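DR2417 (Deinococcus radiodurans, PDB 4XWW) degrades RNA as a two-metal-ion ribonuclease of the metallo-beta-lactamase superfamily, with 5'-3' exonuclease and possibly endonuclease activity. Local coordinates at residues I233-F245 with D303-G315. Residues are numbered along the deposited sequence; the frame is centred on the assembly and turned at random. Where two conformers were deposited one is given.
Sequences IKGCRGRVFLTTF and DQQVLFVCTGSQG. With nucleotides of chain C.
Phe-241 and Phe-308 lie side by side on neighbouring parallel strands, 240-243 and 306-310, in the five-stranded parallel sheet of the beta-CASP domain. Their ring planes differ by only 6°, with centroids 4.5 Å apart, yet the rings are slid so far that they barely overlap: Phe-308 CD1 sits over one face of Phe-241, displaced toward the rim, and is 3.3 Å from Phe-241 CE2. Bridged in register on one face of the sheet, and both with CG anti to the carbonyl carbon, the two side chains point the same way. On this face the edge of the Phe-241 ring meets the face of the Arg-239 guanidinium, with Phe-241 CZ 3.7 Å above the guanidinium plane, over its centre; Arg-239 is also salt-bridged to Asp-338. The register is set by alternating backbone bonds, among them Leu-242 N to Phe-308 O (2.7 Å). On the other sheet face Ile-233, of helix 222-234, crosses Leu-307 at about a right angle, the two CD1 atoms 3.9 Å apart; Leu-307 also packs against Val-240 CG1.

Past the strand ends the contact reaches the RNA. Phe-245, part of the UMP site and packed on a sugar of the bound RNA, has its ring flanked obliquely by Ser-313 OG and Gln-314 NE2; that amide is held by Asn-345 O at NE2 and Ile-347 N at OE1. A water hydrogen-bonded to Gly-312 N and Thr-244 O joins both segments, and Thr-311 OG1 donates to U6 OP1 of chain C. With Thr-243 OG1 anti to its own N (chi1 -174°), the hydroxyl donates to Cys-310 O at 2.8 Å, from 38° above the carbonyl plane.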
ATOM      1  N   ILE A 233      -1.037 -27.451  11.724  1.00 19.04           N
ATOM      2  CA  ILE A 233      -1.935 -28.281  10.930  1.00 18.27           C
ATOM      3  C   ILE A 233      -2.384 -29.508  11.724  1.00 19.91           C
ATOM      4  O   ILE A 233      -3.561 -29.887  11.670  1.00 21.55           O
ATOM      5  CB  ILE A 233      -1.263 -28.634   9.581  1.00 21.86           C
ATOM      6  CG1 ILE A 233      -1.204 -27.336   8.753  1.00 20.30           C
ATOM      7  CG2 ILE A 233      -2.006 -29.765   8.849  1.00 22.95           C
ATOM      8  CD1 ILE A 233      -0.361 -27.396   7.499  1.00 19.43           C
ATOM      9  N   LYS A 234      -1.475 -30.090  12.501  1.00 27.17           N
ATOM     10  CA  LYS A 234      -1.819 -31.230  13.356  1.00 31.80           C
ATOM     11  C   LYS A 234      -2.979 -30.880  14.281  1.00 32.43           C
ATOM     12  O   LYS A 234      -3.821 -31.728  14.598  1.00 34.20           O
ATOM     13  CB  LYS A 234      -0.604 -31.663  14.173  1.00 28.14           C
ATOM     14  CG  LYS A 234      -0.861 -32.820  15.112  1.00 35.27           C
ATOM     15  CD  LYS A 234       0.436 -33.238  15.776  1.00 39.53           C
ATOM     16  CE  LYS A 234       0.210 -34.388  16.741  1.00 48.09           C
ATOM     17  NZ  LYS A 234       1.477 -34.758  17.431  1.00 59.38           N
ATOM     18  N   GLY A 235      -3.037 -29.616  14.679  1.00 28.07           N
ATOM     19  CA  GLY A 235      -4.083 -29.134  15.562  1.00 25.64           C
ATOM     20  C   GLY A 235      -5.373 -28.670  14.900  1.00 34.06           C
ATOM     21  O   GLY A 235      -6.350 -28.346  15.605  1.00 33.56           O
ATOM     22  N   CYS A 236      -5.405 -28.625  13.568  1.00 23.67           N
ATOM     23  CA  CYS A 236      -6.611 -28.166  12.860  1.00 25.47           C
ATOM     24  C   CYS A 236      -7.695 -29.226  12.820  1.00 24.14           C
ATOM     25  O   CYS A 236      -7.456 -30.350  12.395  1.00 28.70           O
ATOM     26  CB  CYS A 236      -6.272 -27.722  11.441  1.00 24.02           C
ATOM     27  SG  CYS A 236      -5.294 -26.208  11.432  1.00 24.81           S
ATOM     28  N   ARG A 237      -8.890 -28.848  13.287  1.00 27.46           N
ATOM     29  CA  ARG A 237     -10.002 -29.768  13.466  1.00 29.29           C
ATOM     30  C   ARG A 237     -10.665 -30.116  12.141  1.00 27.30           C
ATOM     31  O   ARG A 237     -11.232 -31.204  11.986  1.00 29.17           O
ATOM     32  CB  ARG A 237     -11.032 -29.148  14.427  1.00 30.14           C
ATOM     33  CG  ARG A 237     -12.178 -30.049  14.836  1.00 45.92           C
ATOM     34  CD  ARG A 237     -13.158 -29.276  15.719  1.00 47.68           C
ATOM     35  NE  ARG A 237     -14.360 -30.045  16.022  1.00 53.10           N
ATOM     36  CZ  ARG A 237     -14.786 -30.314  17.252  1.00 53.70           C
ATOM     37  NH1 ARG A 237     -14.103 -29.875  18.302  1.00 62.43           N
ATOM     38  NH2 ARG A 237     -15.897 -31.017  17.434  1.00 35.30           N
ATOM     39  N   GLY A 238     -10.591 -29.191  11.185  1.00 25.33           N
ATOM     40  CA  GLY A 238     -11.324 -29.357   9.941  1.00 28.11           C
ATOM     41  C   GLY A 238     -10.428 -29.261   8.715  1.00 29.00           C
ATOM     42  O   GLY A 238      -9.255 -29.631   8.750  1.00 23.56           O
ATOM     43  N   ARG A 239     -10.986 -28.756   7.620  1.00 27.22           N
ATOM     44  CA  ARG A 239     -10.224 -28.566   6.387  1.00 30.84           C
ATOM     45  C   ARG A 239      -9.125 -27.509   6.569  1.00 28.77           C
ATOM     46  O   ARG A 239      -9.272 -26.567   7.351  1.00 23.14           O
ATOM     47  CB  ARG A 239     -11.155 -28.153   5.239  1.00 23.68           C
ATOM     48  CG  ARG A 239     -12.201 -29.163   4.871  1.00 25.21           C
ATOM     49  CD  ARG A 239     -12.875 -28.790   3.550  1.00 27.22           C
ATOM     50  NE  ARG A 239     -13.536 -27.492   3.661  1.00 27.83           N
ATOM     51  CZ  ARG A 239     -14.351 -26.977   2.745  1.00 28.44           C
ATOM     52  NH1 ARG A 239     -14.628 -27.655   1.643  1.00 27.07           N
ATOM     53  NH2 ARG A 239     -14.894 -25.781   2.936  1.00 25.67           N
ATOM     54  N   VAL A 240      -8.030 -27.658   5.837  1.00 21.19           N
ATOM     55  CA  VAL A 240      -6.959 -26.663   5.822  1.00 19.94           C
ATOM     56  C   VAL A 240      -6.757 -26.184   4.393  1.00 20.97           C
ATOM     57  O   VAL A 240      -6.628 -26.996   3.460  1.00 23.53           O
ATOM     58  CB  VAL A 240      -5.621 -27.218   6.382  1.00 22.08           C
ATOM     59  CG1 VAL A 240      -4.484 -26.188   6.271  1.00 20.59           C
ATOM     60  CG2 VAL A 240      -5.783 -27.716   7.805  1.00 21.84           C
ATOM     61  N   PHE A 241      -6.731 -24.866   4.237  1.00 19.08           N
ATOM     62  CA  PHE A 241      -6.327 -24.206   3.007  1.00 18.80           C
ATOM     63  C   PHE A 241      -5.062 -23.441   3.294  1.00 19.37           C
ATOM     64  O   PHE A 241      -4.960 -22.739   4.303  1.00 22.59           O
ATOM     65  CB  PHE A 241      -7.409 -23.251   2.486  1.00 20.35           C
ATOM     66  CG  PHE A 241      -8.743 -23.901   2.220  1.00 22.84           C
ATOM     67  CD1 PHE A 241      -9.572 -24.277   3.270  1.00 20.76           C
ATOM     68  CD2 PHE A 241      -9.184 -24.109   0.924  1.00 22.20           C
ATOM     69  CE1 PHE A 241     -10.811 -24.876   3.022  1.00 23.61           C
ATOM     70  CE2 PHE A 241     -10.417 -24.688   0.668  1.00 22.41           C
ATOM     71  CZ  PHE A 241     -11.228 -25.084   1.717  1.00 24.90           C
ATOM     72  N   LEU A 242      -4.076 -23.570   2.416  1.00 20.18           N
ATOM     73  CA  LEU A 242      -2.832 -22.856   2.604  1.00 18.42           C
ATOM     74  C   LEU A 242      -2.429 -22.195   1.287  1.00 18.72           C
ATOM     75  O   LEU A 242      -2.581 -22.796   0.238  1.00 22.66           O
ATOM     76  CB  LEU A 242      -1.729 -23.816   3.091  1.00 17.42           C
ATOM     77  CG  LEU A 242      -0.350 -23.212   3.345  1.00 19.22           C
ATOM     78  CD1 LEU A 242       0.345 -23.992   4.467  1.00 22.17           C
ATOM     79  CD2 LEU A 242       0.522 -23.233   2.066  1.00 17.58           C
ATOM     80  N   THR A 243      -1.936 -20.961   1.358  1.00 20.77           N
ATOM     81  CA  THR A 243      -1.402 -20.276   0.178  1.00 16.21           C
ATOM     82  C   THR A 243       0.016 -19.851   0.430  1.00 16.15           C
ATOM     83  O   THR A 243       0.406 -19.543   1.555  1.00 17.59           O
ATOM     84  CB  THR A 243      -2.257 -19.039  -0.215  1.00 21.41           C
ATOM     85  OG1 THR A 243      -1.784 -18.492  -1.453  1.00 25.79           O
ATOM     86  CG2 THR A 243      -2.185 -17.948   0.864  1.00 20.79           C
ATOM     87  N   THR A 244       0.823 -19.897  -0.633  1.00 17.84           N
ATOM     88  CA  THR A 244       2.191 -19.446  -0.598  1.00 16.87           C
ATOM     89  C   THR A 244       2.519 -19.137  -2.066  1.00 15.34           C
ATOM     90  O   THR A 244       1.646 -19.289  -2.921  1.00 19.28           O
ATOM     91  CB  THR A 244       3.112 -20.525   0.008  1.00 22.72           C
ATOM     92  OG1 THR A 244       4.412 -19.996   0.252  1.00 22.63           O
ATOM     93  CG2 THR A 244       3.186 -21.734  -0.912  1.00 18.20           C
ATOM     94  N   PHE A 245       3.732 -18.685  -2.378  1.00 19.13           N
ATOM     95  CA  PHE A 245       4.105 -18.517  -3.787  1.00 20.88           C
ATOM     96  C   PHE A 245       4.096 -19.881  -4.468  1.00 18.43           C
ATOM     97  O   PHE A 245       4.597 -20.835  -3.894  1.00 21.69           O
ATOM     98  CB  PHE A 245       5.500 -17.876  -3.921  1.00 22.20           C
ATOM     99  CG  PHE A 245       5.719 -16.694  -3.017  1.00 39.37           C
ATOM    100  CD1 PHE A 245       4.964 -15.547  -3.160  1.00 50.13           C
ATOM    101  CD2 PHE A 245       6.691 -16.733  -2.026  1.00 57.94           C
ATOM    102  CE1 PHE A 245       5.167 -14.459  -2.327  1.00 51.90           C
ATOM    103  CE2 PHE A 245       6.902 -15.647  -1.189  1.00 56.89           C
ATOM    104  CZ  PHE A 245       6.140 -14.511  -1.340  1.00 53.16           C
ATOM    105  N   ASP A 303     -13.453 -33.790   6.604  1.00 29.43           N
ATOM    106  CA  ASP A 303     -12.800 -32.481   6.598  1.00 27.83           C
ATOM    107  C   ASP A 303     -11.343 -32.529   7.067  1.00 32.10           C
ATOM    108  O   ASP A 303     -10.451 -31.933   6.442  1.00 27.45           O
ATOM    109  CB  ASP A 303     -13.596 -31.498   7.477  1.00 27.52           C
ATOM    110  CG  ASP A 303     -14.905 -31.052   6.831  1.00 37.76           C
ATOM    111  OD1 ASP A 303     -15.105 -31.334   5.630  1.00 28.94           O
ATOM    112  OD2 ASP A 303     -15.746 -30.431   7.535  1.00 35.04           O
ATOM    113  N   GLN A 304     -11.079 -33.275   8.137  1.00 27.02           N
ATOM    114  CA  GLN A 304      -9.730 -33.259   8.719  1.00 26.05           C
ATOM    115  C   GLN A 304      -8.710 -34.040   7.879  1.00 26.94           C
ATOM    116  O   GLN A 304      -7.530 -34.111   8.229  1.00 25.40           O
ATOM    117  CB  GLN A 304      -9.776 -33.804  10.150  1.00 28.68           C
ATOM    118  CG  GLN A 304     -10.243 -35.245  10.248  1.00 28.05           C
ATOM    119  CD  GLN A 304     -11.754 -35.403  10.472  1.00 38.57           C
ATOM    120  OE1 GLN A 304     -12.575 -34.668   9.913  1.00 37.55           O
ATOM    121  NE2 GLN A 304     -12.116 -36.378  11.294  1.00 38.40           N
ATOM    122  N   GLN A 305      -9.164 -34.608   6.765  1.00 28.09           N
ATOM    123  CA  GLN A 305      -8.287 -35.354   5.861  1.00 27.16           C
ATOM    124  C   GLN A 305      -7.875 -34.536   4.645  1.00 30.39           C
ATOM    125  O   GLN A 305      -7.301 -35.063   3.684  1.00 28.09           O
ATOM    126  CB  GLN A 305      -8.964 -36.634   5.389  1.00 28.82           C
ATOM    127  CG  GLN A 305      -9.444 -37.541   6.494  1.00 32.22           C
ATOM    128  CD  GLN A 305     -10.041 -38.816   5.952  1.00 37.17           C
ATOM    129  OE1 GLN A 305     -11.164 -38.825   5.437  1.00 32.49           O
ATOM    130  NE2 GLN A 305      -9.289 -39.904   6.047  1.00 41.10           N
ATOM    131  N   VAL A 306      -8.180 -33.246   4.668  1.00 25.80           N
ATOM    132  CA  VAL A 306      -8.061 -32.462   3.447  1.00 27.66           C
ATOM    133  C   VAL A 306      -7.125 -31.257   3.580  1.00 23.52           C
ATOM    134  O   VAL A 306      -7.206 -30.500   4.545  1.00 25.47           O
ATOM    135  CB  VAL A 306      -9.461 -31.996   3.009  1.00 34.96           C
ATOM    136  CG1 VAL A 306      -9.370 -31.091   1.821  1.00 42.12           C
ATOM    137  CG2 VAL A 306     -10.340 -33.210   2.686  1.00 32.00           C
ATOM    138  N   LEU A 307      -6.210 -31.104   2.621  1.00 23.55           N
ATOM    139  CA  LEU A 307      -5.394 -29.901   2.566  1.00 21.87           C
ATOM    140  C   LEU A 307      -5.358 -29.332   1.139  1.00 23.98           C
ATOM    141  O   LEU A 307      -5.031 -30.037   0.184  1.00 27.34           O
ATOM    142  CB  LEU A 307      -3.972 -30.192   3.069  1.00 21.05           C
ATOM    143  CG  LEU A 307      -3.154 -28.940   3.405  1.00 32.29           C
ATOM    144  CD1 LEU A 307      -2.180 -29.232   4.530  1.00 41.54           C
ATOM    145  CD2 LEU A 307      -2.392 -28.455   2.197  1.00 35.26           C
ATOM    146  N   PHE A 308      -5.713 -28.060   1.005  1.00 25.92           N
ATOM    147  CA  PHE A 308      -5.655 -27.359  -0.269  1.00 24.51           C
ATOM    148  C   PHE A 308      -4.437 -26.443  -0.278  1.00 23.45           C
ATOM    149  O   PHE A 308      -4.296 -25.602   0.608  1.00 25.21           O
ATOM    150  CB  PHE A 308      -6.915 -26.505  -0.493  1.00 21.90           C
ATOM    151  CG  PHE A 308      -8.174 -27.282  -0.674  1.00 26.09           C
ATOM    152  CD1 PHE A 308      -8.956 -27.632   0.421  1.00 31.20           C
ATOM    153  CD2 PHE A 308      -8.625 -27.615  -1.939  1.00 23.84           C
ATOM    154  CE1 PHE A 308     -10.147 -28.326   0.245  1.00 33.56           C
ATOM    155  CE2 PHE A 308      -9.798 -28.305  -2.116  1.00 26.88           C
ATOM    156  CZ  PHE A 308     -10.563 -28.665  -1.022  1.00 30.27           C
ATOM    157  N   VAL A 309      -3.577 -26.589  -1.280  1.00 19.84           N
ATOM    158  CA  VAL A 309      -2.465 -25.659  -1.482  1.00 22.33           C
ATOM    159  C   VAL A 309      -2.884 -24.778  -2.651  1.00 22.05           C
ATOM    160  O   VAL A 309      -3.127 -25.282  -3.734  1.00 21.27           O
ATOM    161  CB  VAL A 309      -1.143 -26.388  -1.783  1.00 28.70           C
ATOM    162  CG1 VAL A 309      -0.018 -25.393  -1.959  1.00 32.25           C
ATOM    163  CG2 VAL A 309      -0.814 -27.358  -0.674  1.00 24.22           C
ATOM    164  N   CYS A 310      -3.028 -23.468  -2.395  0.72 20.18           N
ATOM    165  CA  CYS A 310      -3.752 -22.536  -3.283  0.72 21.46           C
ATOM    166  C   CYS A 310      -2.924 -21.326  -3.747  0.72 18.07           C
ATOM    167  O   CYS A 310      -2.111 -20.806  -2.998  0.72 21.60           O
ATOM    168  CB  CYS A 310      -4.990 -21.978  -2.579  0.72 20.45           C
ATOM    169  SG  CYS A 310      -6.119 -23.146  -1.772  0.72 23.46           S
ATOM    170  N   THR A 311      -3.192 -20.848  -4.966  1.00 21.19           N
ATOM    171  CA  THR A 311      -2.659 -19.586  -5.445  1.00 18.94           C
ATOM    172  C   THR A 311      -3.325 -18.411  -4.737  1.00 22.30           C
ATOM    173  O   THR A 311      -4.431 -18.547  -4.226  1.00 20.95           O
ATOM    174  CB  THR A 311      -2.899 -19.446  -6.937  1.00 19.05           C
ATOM    175  OG1 THR A 311      -4.285 -19.671  -7.215  1.00 23.46           O
ATOM    176  CG2 THR A 311      -2.064 -20.477  -7.723  1.00 22.76           C
ATOM    177  N   GLY A 312      -2.661 -17.262  -4.751  1.00 22.17           N
ATOM    178  CA  GLY A 312      -3.269 -16.049  -4.252  1.00 27.06           C
ATOM    179  C   GLY A 312      -2.630 -15.409  -3.044  1.00 25.59           C
ATOM    180  O   GLY A 312      -3.267 -14.583  -2.405  1.00 26.07           O
ATOM    181  N   SER A 313      -1.373 -15.741  -2.764  1.00 23.11           N
ATOM    182  CA  SER A 313      -0.730 -15.323  -1.516  1.00 22.11           C
ATOM    183  C   SER A 313      -0.565 -13.806  -1.408  1.00 27.78           C
ATOM    184  O   SER A 313      -0.415 -13.266  -0.311  1.00 29.48           O
ATOM    185  CB  SER A 313       0.634 -16.003  -1.372  1.00 25.37           C
ATOM    186  OG  SER A 313       1.587 -15.403  -2.224  1.00 32.98           O
ATOM    187  N   GLN A 314      -0.623 -13.117  -2.542  1.00 22.57           N
ATOM    188  CA  GLN A 314      -0.460 -11.666  -2.547  1.00 23.92           C
ATOM    189  C   GLN A 314      -1.785 -10.932  -2.720  1.00 25.29           C
ATOM    190  O   GLN A 314      -1.813  -9.762  -3.089  1.00 28.03           O
ATOM    191  CB  GLN A 314       0.519 -11.247  -3.651  1.00 20.87           C
ATOM    192  CG  GLN A 314       1.974 -11.601  -3.334  1.00 24.85           C
ATOM    193  CD  GLN A 314       2.419 -11.053  -1.985  1.00 30.39           C
ATOM    194  OE1 GLN A 314       2.434  -9.840  -1.766  1.00 25.38           O
ATOM    195  NE2 GLN A 314       2.782 -11.953  -1.071  1.00 25.73           N
ATOM    196  N   GLY A 315      -2.888 -11.618  -2.458  1.00 21.75           N
ATOM    197  CA  GLY A 315      -4.186 -10.955  -2.445  1.00 24.68           C
ATOM    198  C   GLY A 315      -4.867 -10.771  -3.785  1.00 33.34           C
ATOM    199  O   GLY A 315      -5.847 -10.027  -3.880  1.00 32.48           O
TER
ATOM    200  P     U C   6      -3.941 -18.375 -10.449  1.00 31.27           P
ATOM    201  OP1   U C   6      -4.991 -19.046  -9.638  1.00 29.61           O
ATOM    202  OP2   U C   6      -2.765 -19.137 -10.958  1.00 30.62           O
ATOM    203  O5'   U C   6      -4.637 -17.726 -11.732  1.00 33.39           O
ATOM    204  C5'   U C   6      -5.659 -16.750 -11.613  1.00 34.45           C
ATOM    205  C4'   U C   6      -5.972 -16.129 -12.951  1.00 38.67           C
ATOM    206  O4'   U C   6      -4.804 -15.424 -13.449  1.00 40.75           O
ATOM    207  C3'   U C   6      -6.310 -17.111 -14.061  1.00 41.27           C
ATOM    208  O3'   U C   6      -7.654 -17.551 -14.024  1.00 47.62           O
ATOM    209  C2'   U C   6      -5.943 -16.335 -15.319  1.00 47.03           C
ATOM    210  O2'   U C   6      -6.943 -15.376 -15.628  1.00 47.08           O
ATOM    211  C1'   U C   6      -4.696 -15.590 -14.849  1.00 47.12           C
ATOM    212  N1    U C   6      -3.455 -16.346 -15.154  1.00 46.30           N
ATOM    213  C2    U C   6      -2.882 -16.154 -16.398  1.00 56.26           C
ATOM    214  O2    U C   6      -3.350 -15.395 -17.230  1.00 60.84           O
ATOM    215  N3    U C   6      -1.736 -16.879 -16.634  1.00 56.54           N
ATOM    216  C4    U C   6      -1.116 -17.764 -15.775  1.00 58.48           C
ATOM    217  O4    U C   6      -0.088 -18.343 -16.134  1.00 70.62           O
ATOM    218  C5    U C   6      -1.769 -17.912 -14.509  1.00 48.01           C
ATOM    219  C6    U C   6      -2.883 -17.218 -14.255  1.00 42.25           C
ATOM    220  P     U C   5       2.087 -16.887  -8.020  1.00 39.71           P
ATOM    221  OP1   U C   5       2.084 -15.934  -6.888  1.00 60.38           O
ATOM    222  OP2   U C   5       2.092 -18.340  -7.751  1.00 52.98           O
ATOM    223  O5'   U C   5       0.832 -16.568  -8.943  1.00 48.16           O
ATOM    224  C5'   U C   5      -0.494 -16.741  -8.423  1.00 42.40           C
ATOM    225  C4'   U C   5      -1.454 -15.773  -9.068  1.00 30.74           C
ATOM    226  O4'   U C   5      -0.728 -14.712  -9.746  1.00 32.63           O
ATOM    227  C3'   U C   5      -2.334 -16.350 -10.162  1.00 35.97           C
ATOM    228  O3'   U C   5      -3.415 -17.109  -9.642  1.00 29.43           O
ATOM    229  C2'   U C   5      -2.769 -15.087 -10.889  1.00 34.63           C
ATOM    230  O2'   U C   5      -3.767 -14.370 -10.196  1.00 34.51           O
ATOM    231  C1'   U C   5      -1.464 -14.291 -10.887  1.00 38.22           C
ATOM    232  N1    U C   5      -0.658 -14.545 -12.089  1.00 41.43           N
ATOM    233  C2    U C   5      -0.979 -13.834 -13.229  1.00 54.70           C
ATOM    234  O2    U C   5      -1.873 -13.007 -13.262  1.00 57.84           O
ATOM    235  N3    U C   5      -0.206 -14.123 -14.324  1.00 57.01           N
ATOM    236  C4    U C   5       0.825 -15.033 -14.404  1.00 55.96           C
ATOM    237  O4    U C   5       1.427 -15.176 -15.469  1.00 62.35           O
ATOM    238  C5    U C   5       1.089 -15.738 -13.187  1.00 44.84           C
ATOM    239  C6    U C   5       0.352 -15.481 -12.099  1.00 46.60           C
TER
HETATM  240  O   HOH W   1       0.391 -17.861  -4.807  1.00 22.83           O